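Oligogalacturonate lyase (Yersinia enterocolitica subsp. enterocolitica, PDB 3PE7) cleaves short pectin-derived oligogalacturonates by beta-elimination in the cytoplasm, probably with the help of its bound manganese ion. Local coordinates at residues M1-Q6 / A110-N115; G54-D57 / Y62-L65; G58-Y63 / E346-V351. All coordinates share one frame; numbering follows the deposited sequence.

Interaction 1. Residues M1-Q6 / A110-N115; sequences MAKGKQ and ATLEEN. With CA (calcium ion), chain C.
Gly-4, in a type II beta turn from Ala-2 to Lys-5, has its CA 7.2 Å from Leu-112 CA, the closest CA pair of the two segments. The contact joins two neighbouring blades of the seven-bladed beta-propeller at the surface. The turn leads into strand 6-8, at the border of one blade. Residues 110-115 lead into strand 114-119, at the border of the other. Gly-4 takes the third place of the turn, where its positive phi suits glycine. The turn is closed by Lys-5 N giving a hydrogen bond to Ala-2 O. Just before the turn, Met-1 O binds a calcium ion at 2.3 Å.

Lys-3 does most of the bridging. Its CG is anti to the backbone N (chi1 179°), which sends the chain out from the turn. Bends at chi3 and chi4 then steer the ammonium group to the acidic side chain. Lys-3 NZ forms a salt bridge with Glu-114 OE2 at 2.7 Å, meeting the anti lone pair of that oxygen. Lys-3 NZ also donates to Leu-112 O at 2.8 Å, in the carbonyl plane. A third bond, to Leu-75 O, completes the grip on the ammonium. The other carboxylate oxygen, Glu-114 OE1, is hydrogen-bonded to Tyr-97, so both ends of the carboxylate are held.

The aliphatic part of Lys-3 and the Leu-112 side chain lie alongside each other and run opposite ways, with Lys-3 CD 4.0 Å from Leu-112 CB. Beside it, one methyl of the leucine rests on the bare backbone of the turn: Leu-112 CD1 lies 3.5 Å from Gly-4 CA.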
# COMPACT_ATOMS: atom_id res chain seq x y z
N MET A 1 17.96 -20.04 9.62
CA MET A 1 17.63 -18.58 9.76
C MET A 1 16.95 -18.27 11.11
O MET A 1 16.47 -19.16 11.80
CB MET A 1 16.76 -18.09 8.58
CG MET A 1 17.51 -18.02 7.24
SD MET A 1 18.87 -16.84 7.26
CE MET A 1 18.00 -15.26 7.27
N ALA A 2 16.94 -16.98 11.47
CA ALA A 2 16.32 -16.46 12.69
C ALA A 2 16.51 -14.94 12.68
O ALA A 2 17.24 -14.41 11.84
CB ALA A 2 16.97 -17.05 13.95
N LYS A 3 15.83 -14.26 13.59
CA LYS A 3 16.02 -12.82 13.77
C LYS A 3 17.52 -12.49 13.86
O LYS A 3 18.26 -13.13 14.61
CB LYS A 3 15.27 -12.35 15.02
CG LYS A 3 15.40 -10.87 15.35
CD LYS A 3 14.87 -10.56 16.75
CE LYS A 3 13.39 -10.31 16.76
NZ LYS A 3 13.05 -9.00 16.11
N GLY A 4 17.97 -11.55 13.04
CA GLY A 4 19.37 -11.11 13.05
C GLY A 4 20.29 -11.84 12.08
O GLY A 4 21.41 -11.37 11.82
N LYS A 5 19.85 -12.97 11.54
CA LYS A 5 20.67 -13.70 10.59
C LYS A 5 20.71 -12.97 9.26
O LYS A 5 19.78 -12.28 8.88
CB LYS A 5 20.17 -15.14 10.41
CG LYS A 5 20.20 -16.00 11.68
CD LYS A 5 21.49 -15.83 12.47
CE LYS A 5 21.57 -16.83 13.62
NZ LYS A 5 21.98 -18.16 13.07
N GLN A 6 21.83 -13.14 8.55
CA GLN A 6 22.05 -12.46 7.28
C GLN A 6 22.14 -13.49 6.19
O GLN A 6 22.67 -14.59 6.39
CB GLN A 6 23.34 -11.64 7.34
CG GLN A 6 23.28 -10.48 8.33
CD GLN A 6 24.61 -9.75 8.49
OE1 GLN A 6 25.34 -9.49 7.52
NE2 GLN A 6 24.92 -9.38 9.72
N ALA A 110 18.41 -1.24 15.03
CA ALA A 110 19.79 -1.44 15.46
C ALA A 110 19.94 -2.71 16.30
O ALA A 110 20.84 -3.51 16.04
CB ALA A 110 20.28 -0.22 16.25
N THR A 111 19.03 -2.90 17.25
CA THR A 111 19.10 -4.01 18.21
C THR A 111 18.21 -5.19 17.84
O THR A 111 18.49 -6.31 18.25
CB THR A 111 18.68 -3.55 19.63
OG1 THR A 111 17.29 -3.24 19.66
CG2 THR A 111 19.49 -2.33 20.08
N LEU A 112 17.17 -4.91 17.04
CA LEU A 112 16.10 -5.86 16.67
C LEU A 112 15.18 -6.23 17.84
O LEU A 112 14.34 -7.12 17.72
CB LEU A 112 16.65 -7.09 15.93
CG LEU A 112 17.44 -6.81 14.65
CD1 LEU A 112 17.98 -8.08 14.06
CD2 LEU A 112 16.59 -6.06 13.62
N GLU A 113 15.32 -5.52 18.95
CA GLU A 113 14.37 -5.66 20.05
C GLU A 113 12.98 -5.14 19.64
O GLU A 113 12.88 -4.14 18.92
CB GLU A 113 14.89 -4.94 21.31
CG GLU A 113 16.17 -5.59 21.86
CD GLU A 113 16.87 -4.78 22.94
OE1 GLU A 113 16.34 -3.73 23.37
OE2 GLU A 113 17.95 -5.21 23.38
N GLU A 114 11.93 -5.85 20.07
CA GLU A 114 10.57 -5.44 19.76
C GLU A 114 9.79 -5.01 21.00
O GLU A 114 10.00 -5.53 22.09
CB GLU A 114 9.80 -6.56 19.02
CG GLU A 114 10.61 -7.28 17.94
CD GLU A 114 9.76 -8.02 16.93
OE1 GLU A 114 8.50 -7.85 16.92
OE2 GLU A 114 10.36 -8.79 16.14
N ASN A 115 8.87 -4.08 20.81
CA ASN A 115 7.96 -3.65 21.86
C ASN A 115 6.54 -3.67 21.32
O ASN A 115 6.30 -3.23 20.18
CB ASN A 115 8.33 -2.21 22.29
CG ASN A 115 7.48 -1.70 23.42
OD1 ASN A 115 7.48 -2.28 24.52
ND2 ASN A 115 6.76 -0.61 23.18
CA CA C . 14.84 -20.78 11.95
O HOH W 1 16.16 -22.31 10.63
O HOH W 2 16.21 -20.98 13.91
O HOH W 3 13.48 -19.26 13.20

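Interaction 2. Residues G54-D57 / Y62-L65; sequences GAFD and YYLL. With CA (calcium ion), chain C.
Phe-56 and Tyr-63 meet in a T-shaped (edge-to-face) stack. The edge of the Phe-56 ring points at the face of Tyr-63. The ring centroids are 5.2 Å apart and the planes stand at 72°. The closest ring atom is Phe-56 CD2, 3.6 Å from Tyr-63 CZ, so the touch falls near the hydroxyl end of the tyrosine and not over the middle of its ring. Phe-56 CB also lies against Tyr-63 OH. At the edge of the same tyrosine ring, Gly-54 O is 3.4 Å from Tyr-63 CE2.

One water ties these groups together. It lies in the plane of the Tyr-63 ring, 2.7 Å from Tyr-63 OH. It donates to Gly-54 O and accepts from Asp-57 N. The phenol, the last residue of strand 49-54 and the middle of the loop are linked through this water.

The two segments belong to a beta hairpin within one propeller blade. Strand 49-54 runs antiparallel to strand 61-66, and the loop between them carries Phe-56 and Asp-57. Pro-28 and Val-31 also pack on Phe-56.

Further out is the calcium site. Asp-57 OD1 binds the ion at 2.4 Å, while Asp-57 OD2 stays 3.5 Å from it, so the carboxylate is monodentate. Asp-57 OD2 instead accepts from a calcium-bound water at 2.6 Å, and from Gln-74 NE2. These two bonds help fix the rotation of the carboxylate. Met-1 O and three waters also bind the calcium. With the aromatic pair and the water holding the backbone just before the carboxylate, the loop probably presents Asp-57 to the metal in a set position, and the calcium probably favours its charged form.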
# COMPACT_ATOMS: atom_id res chain seq x y z
N GLY A 54 9.84 -11.99 3.13
CA GLY A 54 10.48 -13.16 2.52
C GLY A 54 10.19 -14.42 3.30
O GLY A 54 9.87 -14.38 4.49
N ALA A 55 10.28 -15.56 2.62
CA ALA A 55 9.91 -16.85 3.22
C ALA A 55 11.10 -17.74 3.60
O ALA A 55 10.92 -18.91 3.86
CB ALA A 55 8.95 -17.60 2.28
N PHE A 56 12.31 -17.17 3.68
CA PHE A 56 13.53 -17.97 3.83
C PHE A 56 13.52 -18.87 5.07
O PHE A 56 13.98 -20.02 5.00
CB PHE A 56 14.77 -17.05 3.91
CG PHE A 56 14.95 -16.17 2.70
CD1 PHE A 56 15.60 -16.64 1.57
CD2 PHE A 56 14.45 -14.86 2.70
CE1 PHE A 56 15.77 -15.83 0.44
CE2 PHE A 56 14.62 -14.03 1.58
CZ PHE A 56 15.27 -14.52 0.45
N ASP A 57 13.00 -18.35 6.18
CA ASP A 57 13.00 -19.05 7.48
C ASP A 57 11.84 -20.07 7.58
O ASP A 57 11.78 -20.88 8.53
CB ASP A 57 12.89 -18.03 8.61
CG ASP A 57 13.40 -18.55 9.97
OD1 ASP A 57 14.19 -19.51 10.00
OD2 ASP A 57 13.01 -17.95 11.00
N TYR A 62 9.68 -10.24 7.96
CA TYR A 62 10.35 -9.06 7.42
C TYR A 62 11.86 -9.18 7.33
O TYR A 62 12.49 -9.79 8.21
CB TYR A 62 10.00 -7.81 8.25
CG TYR A 62 8.61 -7.29 7.99
CD1 TYR A 62 8.35 -6.53 6.84
CD2 TYR A 62 7.57 -7.54 8.87
CE1 TYR A 62 7.07 -6.02 6.59
CE2 TYR A 62 6.30 -7.05 8.63
CZ TYR A 62 6.06 -6.29 7.51
OH TYR A 62 4.79 -5.84 7.29
N TYR A 63 12.42 -8.58 6.28
CA TYR A 63 13.85 -8.50 6.04
C TYR A 63 14.23 -7.08 5.65
O TYR A 63 13.40 -6.36 5.12
CB TYR A 63 14.25 -9.44 4.89
CG TYR A 63 14.10 -10.89 5.26
CD1 TYR A 63 15.20 -11.65 5.66
CD2 TYR A 63 12.85 -11.50 5.24
CE1 TYR A 63 15.04 -12.99 6.04
CE2 TYR A 63 12.68 -12.83 5.63
CZ TYR A 63 13.79 -13.57 6.01
OH TYR A 63 13.62 -14.88 6.39
N LEU A 64 15.47 -6.68 5.96
CA LEU A 64 15.99 -5.43 5.43
C LEU A 64 17.13 -5.75 4.49
O LEU A 64 18.13 -6.38 4.88
CB LEU A 64 16.48 -4.50 6.57
CG LEU A 64 16.79 -3.07 6.15
CD1 LEU A 64 15.50 -2.29 5.88
CD2 LEU A 64 17.58 -2.36 7.25
N LEU A 65 16.98 -5.33 3.24
CA LEU A 65 17.97 -5.62 2.20
C LEU A 65 18.89 -4.41 2.02
O LEU A 65 18.40 -3.29 1.75
CB LEU A 65 17.26 -5.96 0.87
CG LEU A 65 18.09 -6.14 -0.40
CD1 LEU A 65 19.20 -7.18 -0.25
CD2 LEU A 65 17.18 -6.49 -1.58
CA CA C . 14.84 -20.78 11.95
O HOH W 4 11.16 -15.86 6.77
O HOH W 3 13.48 -19.26 13.20
O HOH W 2 16.21 -20.98 13.91
O HOH W 1 16.16 -22.31 10.63

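Interaction 3. Residues G58-Y63 / E346-V351; sequences GPWNYY and EGDRQV. With MN (manganese (II) ion), chain B; ACT (acetate ion), chain E.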
# COMPACT_ATOMS: atom_id res chain seq x y z
N GLY A 58 10.93 -20.03 6.60
CA GLY A 58 9.76 -20.93 6.60
C GLY A 58 8.47 -20.14 6.42
O GLY A 58 7.85 -20.20 5.35
N PRO A 59 8.07 -19.38 7.45
CA PRO A 59 6.93 -18.49 7.25
C PRO A 59 7.37 -17.21 6.54
O PRO A 59 8.51 -17.10 6.14
CB PRO A 59 6.45 -18.18 8.66
CG PRO A 59 7.63 -18.41 9.55
CD PRO A 59 8.67 -19.24 8.80
N TRP A 60 6.43 -16.29 6.35
CA TRP A 60 6.76 -14.99 5.76
C TRP A 60 7.11 -14.01 6.87
O TRP A 60 6.29 -13.76 7.77
CB TRP A 60 5.58 -14.47 4.94
CG TRP A 60 5.16 -15.38 3.79
CD1 TRP A 60 5.65 -16.64 3.50
CD2 TRP A 60 4.15 -15.11 2.82
NE1 TRP A 60 5.01 -17.14 2.38
CE2 TRP A 60 4.08 -16.23 1.96
CE3 TRP A 60 3.30 -14.03 2.58
CZ2 TRP A 60 3.18 -16.29 0.88
CZ3 TRP A 60 2.41 -14.09 1.53
CH2 TRP A 60 2.34 -15.22 0.69
N ASN A 61 8.32 -13.45 6.81
CA ASN A 61 8.82 -12.52 7.82
C ASN A 61 9.41 -11.28 7.16
O ASN A 61 9.60 -11.25 5.94
CB ASN A 61 9.92 -13.18 8.63
CG ASN A 61 9.42 -14.37 9.44
OD1 ASN A 61 8.57 -14.23 10.35
ND2 ASN A 61 9.96 -15.53 9.16
N TYR A 62 9.68 -10.24 7.96
CA TYR A 62 10.35 -9.06 7.42
C TYR A 62 11.86 -9.18 7.33
O TYR A 62 12.49 -9.79 8.21
CB TYR A 62 10.00 -7.81 8.25
CG TYR A 62 8.61 -7.29 7.99
CD1 TYR A 62 8.35 -6.53 6.84
CD2 TYR A 62 7.57 -7.54 8.87
CE1 TYR A 62 7.07 -6.02 6.59
CE2 TYR A 62 6.30 -7.05 8.63
CZ TYR A 62 6.06 -6.29 7.51
OH TYR A 62 4.79 -5.84 7.29
N TYR A 63 12.42 -8.58 6.28
CA TYR A 63 13.85 -8.50 6.04
C TYR A 63 14.23 -7.08 5.65
O TYR A 63 13.40 -6.36 5.12
CB TYR A 63 14.25 -9.44 4.89
CG TYR A 63 14.10 -10.89 5.26
CD1 TYR A 63 15.20 -11.65 5.66
CD2 TYR A 63 12.85 -11.50 5.24
CE1 TYR A 63 15.04 -12.99 6.04
CE2 TYR A 63 12.68 -12.83 5.63
CZ TYR A 63 13.79 -13.57 6.01
OH TYR A 63 13.62 -14.88 6.39
N GLU A 346 -0.18 -19.32 -1.07
CA GLU A 346 -0.43 -19.58 0.37
C GLU A 346 -1.61 -18.78 0.94
O GLU A 346 -1.55 -18.21 2.05
CB GLU A 346 0.86 -19.40 1.20
CG GLU A 346 2.03 -20.30 0.77
CD GLU A 346 3.25 -20.12 1.63
OE1 GLU A 346 3.16 -20.36 2.85
OE2 GLU A 346 4.31 -19.75 1.08
N GLY A 347 -2.70 -18.75 0.17
CA GLY A 347 -3.94 -18.11 0.61
C GLY A 347 -3.97 -16.60 0.50
O GLY A 347 -5.00 -15.98 0.75
N ASP A 348 -2.84 -16.00 0.12
CA ASP A 348 -2.73 -14.56 0.11
C ASP A 348 -3.06 -13.94 -1.25
O ASP A 348 -2.39 -14.20 -2.26
CB ASP A 348 -1.34 -14.12 0.58
CG ASP A 348 -1.31 -12.68 0.96
OD1 ASP A 348 -1.39 -11.84 0.03
OD2 ASP A 348 -1.23 -12.37 2.17
N ARG A 349 -4.08 -13.09 -1.25
CA ARG A 349 -4.60 -12.51 -2.49
C ARG A 349 -3.89 -11.22 -2.88
O ARG A 349 -4.27 -10.62 -3.89
CB ARG A 349 -6.11 -12.22 -2.36
CG ARG A 349 -6.96 -13.33 -1.73
CD ARG A 349 -6.82 -14.61 -2.47
NE ARG A 349 -7.75 -15.64 -2.02
CZ ARG A 349 -8.77 -16.10 -2.74
NH1 ARG A 349 -9.00 -15.61 -3.96
NH2 ARG A 349 -9.55 -17.06 -2.25
N GLN A 350 -2.89 -10.79 -2.11
CA GLN A 350 -2.14 -9.57 -2.45
C GLN A 350 -0.73 -9.87 -2.89
O GLN A 350 -0.06 -9.00 -3.47
CB GLN A 350 -2.09 -8.61 -1.25
CG GLN A 350 -3.43 -7.94 -0.89
CD GLN A 350 -3.92 -6.97 -1.94
OE1 GLN A 350 -3.16 -6.13 -2.46
NE2 GLN A 350 -5.22 -7.07 -2.27
N VAL A 351 -0.26 -11.08 -2.61
CA VAL A 351 1.18 -11.38 -2.74
C VAL A 351 1.74 -11.19 -4.17
O VAL A 351 2.88 -10.75 -4.34
CB VAL A 351 1.51 -12.75 -2.14
CG1 VAL A 351 0.98 -13.89 -3.01
CG2 VAL A 351 3.00 -12.90 -1.91
MN MN B . -3.20 -4.83 -4.15
C ACT E . -5.18 -3.64 -3.22
O ACT E . -5.40 -4.60 -4.04
OXT ACT E . -3.96 -3.28 -2.97
CH3 ACT E . -6.32 -2.95 -2.54
O HOH W 5 6.79 -20.36 2.12
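Trp-60 gives the direct hydrogen bond of this contact, from its indole N-H to a carboxylate. Trp-60 NE1 is 3.0 Å from Glu-346 OE2, and the bond is bent, with an angle of 144° at the hydrogen. The acceptor sits slightly out of the indole plane. The donor comes from well above the carboxylate plane, and the two flat groups stand almost perpendicular, at 83°. The extended Glu-346 chain runs past Trp-60 CZ2 and brings its carboxylate to NE1. A water lies 2.8 Å from Glu-346 OE2 and probably donates to it; the link from that water to Gly-58 O is weak at best.

Apolar contacts gather at the far end of the same ring. Trp-60 CH2 touches Val-351 CG2 at 3.5 Å and Asp-348 CB at 3.8 Å. Both partners approach the six-membered ring obliquely. The valine branch that touches is the one anti to the backbone N. Ala-55 packs against Trp-60 from its own hairpin.

In the beta-propeller, Trp-60 stands at the end of the loop that joins strands 49-54 and 61-66. Residues 346-351 lie in the long connection from strand 331-337, in one blade, to strand 357-358, in another.

One side-chain bond inside that connection shapes it. Asp-348 OD1 accepts from Gln-350 N at 2.8 Å, which makes an Asx turn.

The turn ends on a metal ligand: Gln-350 OE1 binds the manganese ion at 2.1 Å, alongside His-287, His-353 and His-355. An acetate, probably from the crystallisation liquor, binds the metal through both oxygens, and Gln-350 NE2 donates to acetate O at 3.0 Å.

The three contacts lie on the same side of the chain's centre. Interaction 2 is in the middle: its centre is about 11 Å from that of interaction 1 and about 10 Å from that of interaction 3. Interactions 1 and 3 are about 18 Å apart. Interactions 2 and 3 share Tyr-62 and Tyr-63 on strand 61-66. Interactions 1 and 2 share a calcium ion, bound by Met-1 and Asp-57. Along the chain, both segments of interaction 2 fall between residues 1-6 and 110-115, while interaction 3 reaches on to 346-351. One blade is therefore tied to its neighbour at the surface and to the manganese-binding loop on its inner side.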